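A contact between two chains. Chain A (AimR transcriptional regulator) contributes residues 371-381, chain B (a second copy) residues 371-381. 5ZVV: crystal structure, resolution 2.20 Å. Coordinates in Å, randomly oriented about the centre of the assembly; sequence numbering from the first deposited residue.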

ATOM      1  N   GLY A 371     -23.112   0.309  27.891  1.00 47.97           N
ATOM      2  CA  GLY A 371     -22.348   0.660  29.068  1.00 55.32           C
ATOM      3  C   GLY A 371     -20.865   0.377  29.002  1.00 57.08           C
ATOM      4  O   GLY A 371     -20.270   0.009  30.021  1.00 61.32           O
ATOM      5  N   ALA A 372     -20.245   0.540  27.840  1.00 51.11           N
ATOM      6  CA  ALA A 372     -18.806   0.374  27.715  1.00 43.62           C
ATOM      7  C   ALA A 372     -18.093   1.682  28.044  1.00 48.97           C
ATOM      8  O   ALA A 372     -18.656   2.774  27.925  1.00 45.45           O
ATOM      9  CB  ALA A 372     -18.431  -0.086  26.306  1.00 41.48           C
ATOM     10  N   ASP A 373     -16.838   1.555  28.470  1.00 44.43           N
ATOM     11  CA  ASP A 373     -16.025   2.725  28.775  1.00 39.63           C
ATOM     12  C   ASP A 373     -15.816   3.557  27.516  1.00 39.88           C
ATOM     13  O   ASP A 373     -15.187   3.100  26.555  1.00 40.45           O
ATOM     14  CB  ASP A 373     -14.684   2.290  29.365  1.00 42.71           C
ATOM     15  CG  ASP A 373     -13.902   3.444  29.967  1.00 43.25           C
ATOM     16  OD1 ASP A 373     -14.289   4.614  29.767  1.00 43.79           O
ATOM     17  OD2 ASP A 373     -12.893   3.176  30.651  1.00 50.38           O
ATOM     18  N   LEU A 374     -16.346   4.782  27.527  1.00 41.26           N
ATOM     19  CA  LEU A 374     -16.306   5.625  26.337  1.00 43.43           C
ATOM     20  C   LEU A 374     -14.879   5.969  25.930  1.00 43.22           C
ATOM     21  O   LEU A 374     -14.608   6.176  24.741  1.00 42.79           O
ATOM     22  CB  LEU A 374     -17.116   6.900  26.578  1.00 42.33           C
ATOM     23  CG  LEU A 374     -17.280   7.853  25.395  1.00 41.69           C
ATOM     24  CD1 LEU A 374     -17.901   7.128  24.212  1.00 43.36           C
ATOM     25  CD2 LEU A 374     -18.121   9.055  25.793  1.00 47.26           C
ATOM     26  N   GLU A 375     -13.956   6.035  26.890  1.00 42.68           N
ATOM     27  CA  GLU A 375     -12.567   6.329  26.552  1.00 43.59           C
ATOM     28  C   GLU A 375     -11.912   5.153  25.836  1.00 35.90           C
ATOM     29  O   GLU A 375     -11.192   5.340  24.846  1.00 38.85           O
ATOM     30  CB  GLU A 375     -11.790   6.705  27.814  1.00 43.61           C
ATOM     31  CG  GLU A 375     -12.080   8.112  28.309  1.00 43.76           C
ATOM     32  CD  GLU A 375     -11.502   8.380  29.684  1.00 55.83           C
ATOM     33  OE1 GLU A 375     -11.728   7.555  30.595  1.00 56.52           O
ATOM     34  OE2 GLU A 375     -10.818   9.411  29.850  1.00 60.50           O
ATOM     35  N   LEU A 376     -12.156   3.931  26.319  1.00 39.53           N
ATOM     36  CA  LEU A 376     -11.669   2.749  25.614  1.00 37.04           C
ATOM     37  C   LEU A 376     -12.268   2.661  24.217  1.00 37.04           C
ATOM     38  O   LEU A 376     -11.570   2.319  23.256  1.00 35.51           O
ATOM     39  CB  LEU A 376     -11.984   1.486  26.416  1.00 31.27           C
ATOM     40  CG  LEU A 376     -11.329   1.385  27.795  1.00 35.95           C
ATOM     41  CD1 LEU A 376     -11.526  -0.002  28.385  1.00 32.87           C
ATOM     42  CD2 LEU A 376      -9.851   1.734  27.714  1.00 36.38           C
ATOM     43  N   LEU A 377     -13.559   2.979  24.084  1.00 36.25           N
ATOM     44  CA  LEU A 377     -14.189   2.979  22.768  1.00 32.72           C
ATOM     45  C   LEU A 377     -13.553   4.016  21.853  1.00 33.38           C
ATOM     46  O   LEU A 377     -13.339   3.757  20.663  1.00 33.57           O
ATOM     47  CB  LEU A 377     -15.689   3.233  22.906  1.00 34.81           C
ATOM     48  CG  LEU A 377     -16.481   2.197  23.703  1.00 38.61           C
ATOM     49  CD1 LEU A 377     -17.939   2.606  23.794  1.00 35.45           C
ATOM     50  CD2 LEU A 377     -16.346   0.816  23.081  1.00 34.05           C
ATOM     51  N   ASN A 378     -13.240   5.199  22.391  1.00 38.63           N
ATOM     52  CA  ASN A 378     -12.573   6.221  21.592  1.00 35.40           C
ATOM     53  C   ASN A 378     -11.178   5.782  21.172  1.00 33.81           C
ATOM     54  O   ASN A 378     -10.714   6.154  20.088  1.00 36.26           O
ATOM     55  CB  ASN A 378     -12.505   7.537  22.368  1.00 42.68           C
ATOM     56  CG  ASN A 378     -13.849   8.233  22.449  1.00 47.26           C
ATOM     57  OD1 ASN A 378     -14.672   8.129  21.539  1.00 45.67           O
ATOM     58  ND2 ASN A 378     -14.079   8.952  23.544  1.00 43.32           N
ATOM     59  N   LEU A 379     -10.495   4.999  22.009  1.00 34.15           N
ATOM     60  CA  LEU A 379      -9.203   4.458  21.604  1.00 35.73           C
ATOM     61  C   LEU A 379      -9.355   3.393  20.525  1.00 35.33           C
ATOM     62  O   LEU A 379      -8.488   3.267  19.653  1.00 37.37           O
ATOM     63  CB  LEU A 379      -8.465   3.889  22.816  1.00 32.23           C
ATOM     64  CG  LEU A 379      -8.065   4.892  23.901  1.00 37.78           C
ATOM     65  CD1 LEU A 379      -7.462   4.169  25.095  1.00 38.04           C
ATOM     66  CD2 LEU A 379      -7.095   5.930  23.351  1.00 32.09           C
ATOM     67  N   ILE A 380     -10.446   2.623  20.562  1.00 35.89           N
ATOM     68  CA  ILE A 380     -10.673   1.604  19.543  1.00 32.45           C
ATOM     69  C   ILE A 380     -10.957   2.243  18.188  1.00 37.81           C
ATOM     70  O   ILE A 380     -10.536   1.720  17.150  1.00 38.86           O
ATOM     71  CB  ILE A 380     -11.815   0.664  19.973  1.00 38.31           C
ATOM     72  CG1 ILE A 380     -11.445  -0.082  21.254  1.00 34.91           C
ATOM     73  CG2 ILE A 380     -12.144  -0.334  18.869  1.00 36.22           C
ATOM     74  CD1 ILE A 380     -12.595  -0.847  21.864  1.00 35.72           C
ATOM     75  N   SER A 381     -11.650   3.385  18.170  1.00 34.74           N
ATOM     76  CA  SER A 381     -12.066   3.999  16.911  1.00 37.36           C
ATOM     77  C   SER A 381     -10.891   4.464  16.056  1.00 37.39           C
ATOM     78  O   SER A 381     -11.070   4.692  14.855  1.00 37.87           O
ATOM     79  CB  SER A 381     -12.998   5.181  17.185  1.00 32.30           C
ATOM     80  OG  SER A 381     -12.318   6.226  17.854  1.00 36.51           O
TER
ATOM     81  N   GLY B 371      -8.230  -2.827  36.207  1.00 48.27           N
ATOM     82  CA  GLY B 371      -9.626  -3.200  36.097  1.00 47.90           C
ATOM     83  C   GLY B 371     -10.323  -2.798  34.816  1.00 52.04           C
ATOM     84  O   GLY B 371     -11.556  -2.703  34.806  1.00 53.90           O
ATOM     85  N   ALA B 372      -9.585  -2.560  33.736  1.00 49.05           N
ATOM     86  CA  ALA B 372     -10.207  -2.200  32.470  1.00 45.71           C
ATOM     87  C   ALA B 372     -10.720  -3.445  31.758  1.00 46.89           C
ATOM     88  O   ALA B 372     -10.197  -4.549  31.936  1.00 48.20           O
ATOM     89  CB  ALA B 372      -9.220  -1.451  31.574  1.00 43.60           C
ATOM     90  N   ASP B 373     -11.762  -3.258  30.950  1.00 42.64           N
ATOM     91  CA  ASP B 373     -12.360  -4.371  30.226  1.00 44.32           C
ATOM     92  C   ASP B 373     -11.348  -4.972  29.258  1.00 39.62           C
ATOM     93  O   ASP B 373     -10.807  -4.269  28.400  1.00 37.25           O
ATOM     94  CB  ASP B 373     -13.606  -3.896  29.481  1.00 45.35           C
ATOM     95  CG  ASP B 373     -14.455  -5.041  28.973  1.00 42.23           C
ATOM     96  OD1 ASP B 373     -14.057  -6.209  29.163  1.00 45.47           O
ATOM     97  OD2 ASP B 373     -15.525  -4.771  28.388  1.00 49.47           O
ATOM     98  N   LEU B 374     -11.100  -6.280  29.393  1.00 45.73           N
ATOM     99  CA  LEU B 374     -10.015  -6.911  28.643  1.00 39.45           C
ATOM    100  C   LEU B 374     -10.300  -6.943  27.147  1.00 38.28           C
ATOM    101  O   LEU B 374      -9.410  -6.661  26.339  1.00 37.50           O
ATOM    102  CB  LEU B 374      -9.755  -8.328  29.160  1.00 43.24           C
ATOM    103  CG  LEU B 374      -8.706  -9.130  28.374  1.00 44.05           C
ATOM    104  CD1 LEU B 374      -7.357  -8.418  28.370  1.00 41.71           C
ATOM    105  CD2 LEU B 374      -8.560 -10.553  28.901  1.00 48.78           C
ATOM    106  N   GLU B 375     -11.526  -7.296  26.753  1.00 40.23           N
ATOM    107  CA  GLU B 375     -11.820  -7.427  25.326  1.00 39.71           C
ATOM    108  C   GLU B 375     -11.701  -6.089  24.608  1.00 37.39           C
ATOM    109  O   GLU B 375     -11.233  -6.028  23.463  1.00 38.65           O
ATOM    110  CB  GLU B 375     -13.208  -8.036  25.123  1.00 49.94           C
ATOM    111  CG  GLU B 375     -14.240  -7.633  26.163  1.00 50.90           C
ATOM    112  CD  GLU B 375     -14.602  -8.772  27.098  1.00 50.76           C
ATOM    113  OE1 GLU B 375     -13.732  -9.203  27.886  1.00 58.33           O
ATOM    114  OE2 GLU B 375     -15.758  -9.243  27.038  1.00 56.80           O
ATOM    115  N   LEU B 376     -12.109  -5.006  25.268  1.00 35.66           N
ATOM    116  CA  LEU B 376     -11.908  -3.676  24.704  1.00 31.00           C
ATOM    117  C   LEU B 376     -10.424  -3.385  24.515  1.00 34.18           C
ATOM    118  O   LEU B 376     -10.012  -2.826  23.490  1.00 34.71           O
ATOM    119  CB  LEU B 376     -12.555  -2.617  25.605  1.00 32.64           C
ATOM    120  CG  LEU B 376     -14.035  -2.259  25.412  1.00 35.81           C
ATOM    121  CD1 LEU B 376     -14.934  -3.483  25.292  1.00 38.34           C
ATOM    122  CD2 LEU B 376     -14.526  -1.367  26.545  1.00 40.42           C
ATOM    123  N   LEU B 377      -9.601  -3.774  25.494  1.00 34.24           N
ATOM    124  CA  LEU B 377      -8.159  -3.571  25.381  1.00 35.81           C
ATOM    125  C   LEU B 377      -7.585  -4.368  24.219  1.00 33.94           C
ATOM    126  O   LEU B 377      -6.691  -3.895  23.509  1.00 34.70           O
ATOM    127  CB  LEU B 377      -7.471  -3.958  26.692  1.00 33.70           C
ATOM    128  CG  LEU B 377      -7.879  -3.147  27.922  1.00 35.65           C
ATOM    129  CD1 LEU B 377      -7.317  -3.766  29.188  1.00 40.94           C
ATOM    130  CD2 LEU B 377      -7.439  -1.696  27.798  1.00 35.63           C
ATOM    131  N   ASN B 378      -8.088  -5.586  24.014  1.00 32.16           N
ATOM    132  CA  ASN B 378      -7.675  -6.366  22.855  1.00 33.41           C
ATOM    133  C   ASN B 378      -8.070  -5.669  21.562  1.00 35.73           C
ATOM    134  O   ASN B 378      -7.337  -5.728  20.567  1.00 33.85           O
ATOM    135  CB  ASN B 378      -8.283  -7.768  22.915  1.00 36.30           C
ATOM    136  CG  ASN B 378      -7.771  -8.579  24.090  1.00 42.64           C
ATOM    137  OD1 ASN B 378      -6.638  -8.400  24.542  1.00 45.08           O
ATOM    138  ND2 ASN B 378      -8.604  -9.485  24.585  1.00 42.84           N
ATOM    139  N   LEU B 379      -9.224  -4.998  21.560  1.00 33.77           N
ATOM    140  CA  LEU B 379      -9.629  -4.255  20.371  1.00 32.49           C
ATOM    141  C   LEU B 379      -8.762  -3.018  20.159  1.00 38.07           C
ATOM    142  O   LEU B 379      -8.612  -2.556  19.021  1.00 35.85           O
ATOM    143  CB  LEU B 379     -11.102  -3.858  20.467  1.00 29.61           C
ATOM    144  CG  LEU B 379     -12.107  -5.008  20.552  1.00 35.46           C
ATOM    145  CD1 LEU B 379     -13.521  -4.470  20.701  1.00 32.88           C
ATOM    146  CD2 LEU B 379     -12.000  -5.923  19.338  1.00 38.48           C
ATOM    147  N   ILE B 380      -8.189  -2.468  21.233  1.00 34.24           N
ATOM    148  CA  ILE B 380      -7.283  -1.334  21.073  1.00 29.74           C
ATOM    149  C   ILE B 380      -5.981  -1.774  20.412  1.00 34.76           C
ATOM    150  O   ILE B 380      -5.369  -1.007  19.657  1.00 32.91           O
ATOM    151  CB  ILE B 380      -7.024  -0.657  22.434  1.00 34.18           C
ATOM    152  CG1 ILE B 380      -8.329  -0.119  23.024  1.00 30.73           C
ATOM    153  CG2 ILE B 380      -6.014   0.470  22.294  1.00 29.87           C
ATOM    154  CD1 ILE B 380      -8.186   0.435  24.423  1.00 28.01           C
ATOM    155  N   SER B 381      -5.548  -3.010  20.657  1.00 30.97           N
ATOM    156  CA  SER B 381      -4.240  -3.468  20.201  1.00 35.90           C
ATOM    157  C   SER B 381      -4.192  -3.789  18.712  1.00 38.34           C
ATOM    158  O   SER B 381      -3.119  -4.140  18.213  1.00 41.44           O
ATOM    159  CB  SER B 381      -3.805  -4.702  20.994  1.00 31.50           C
ATOM    160  OG  SER B 381      -4.611  -5.821  20.676  1.00 40.76           O
TER

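Two copies of one short helix, beginning at residue 374 in each chain, pack side by side with their N-to-C directions 24° apart; the side chains that meet are apolar, and no hydrogen bond crosses between the two stretches. Chain B enters through G371(B), whose phi/psi of 93/22 would jam a CB against the preceding carbonyl; this backbone calls for glycine. A372(B) follows, its methyl small enough to fit beside the tip of the opposing leucine, with CB 4.2 Å from CD1 of L376(A). D373(B) takes the N-cap position, a place where aspartate is common, and its backbone N lies 4.2 Å from L376(A) CD1.

L374(B) points away, and E375(B) does not touch the chain A stretch; its OE2 is hydrogen-bonded elsewhere in the structure. In the first turn of the helix, L376(B) points toward the partner and meets its own counterpart, CD2 lying 3.8 Å from L376(A) CD1. The same CD2 is 4.1 Å from A372(A) CB, so each leucine reaches the other chain's alanine. The two leucines nevertheless differ in rotamer: chi1/chi2 is m/p in L376(B) but m/t in L376(A). L377(B) starts away from chain A, yet its length brings CD2 within 4.2 Å of L376(A) CD2.

N378(B) points away, where a polar amide costs nothing to the apolar contact. L379(B) is buried and points toward the partner, where an apolar side chain is fitting; its CB lies 3.6 Å from I380(A) CD1. I380(B) lies where the backbones of the two stretches come closest, I380(B) CA being 4.7 Å from I380(A) CA. There I380(B) CG1 touches I380(A) CG1 at 3.6 Å. Although its CA-to-CB bond points sideways, the side chain reaches across, placing CD1 3.9 Å from L376(A) CD2 and 3.8 Å from L379(A) CB. S381(B) is out of reach of the chain A stretch, and its hydroxyl suits the helix end, S381(B) OG donating to N378(B) O at 2.7 Å.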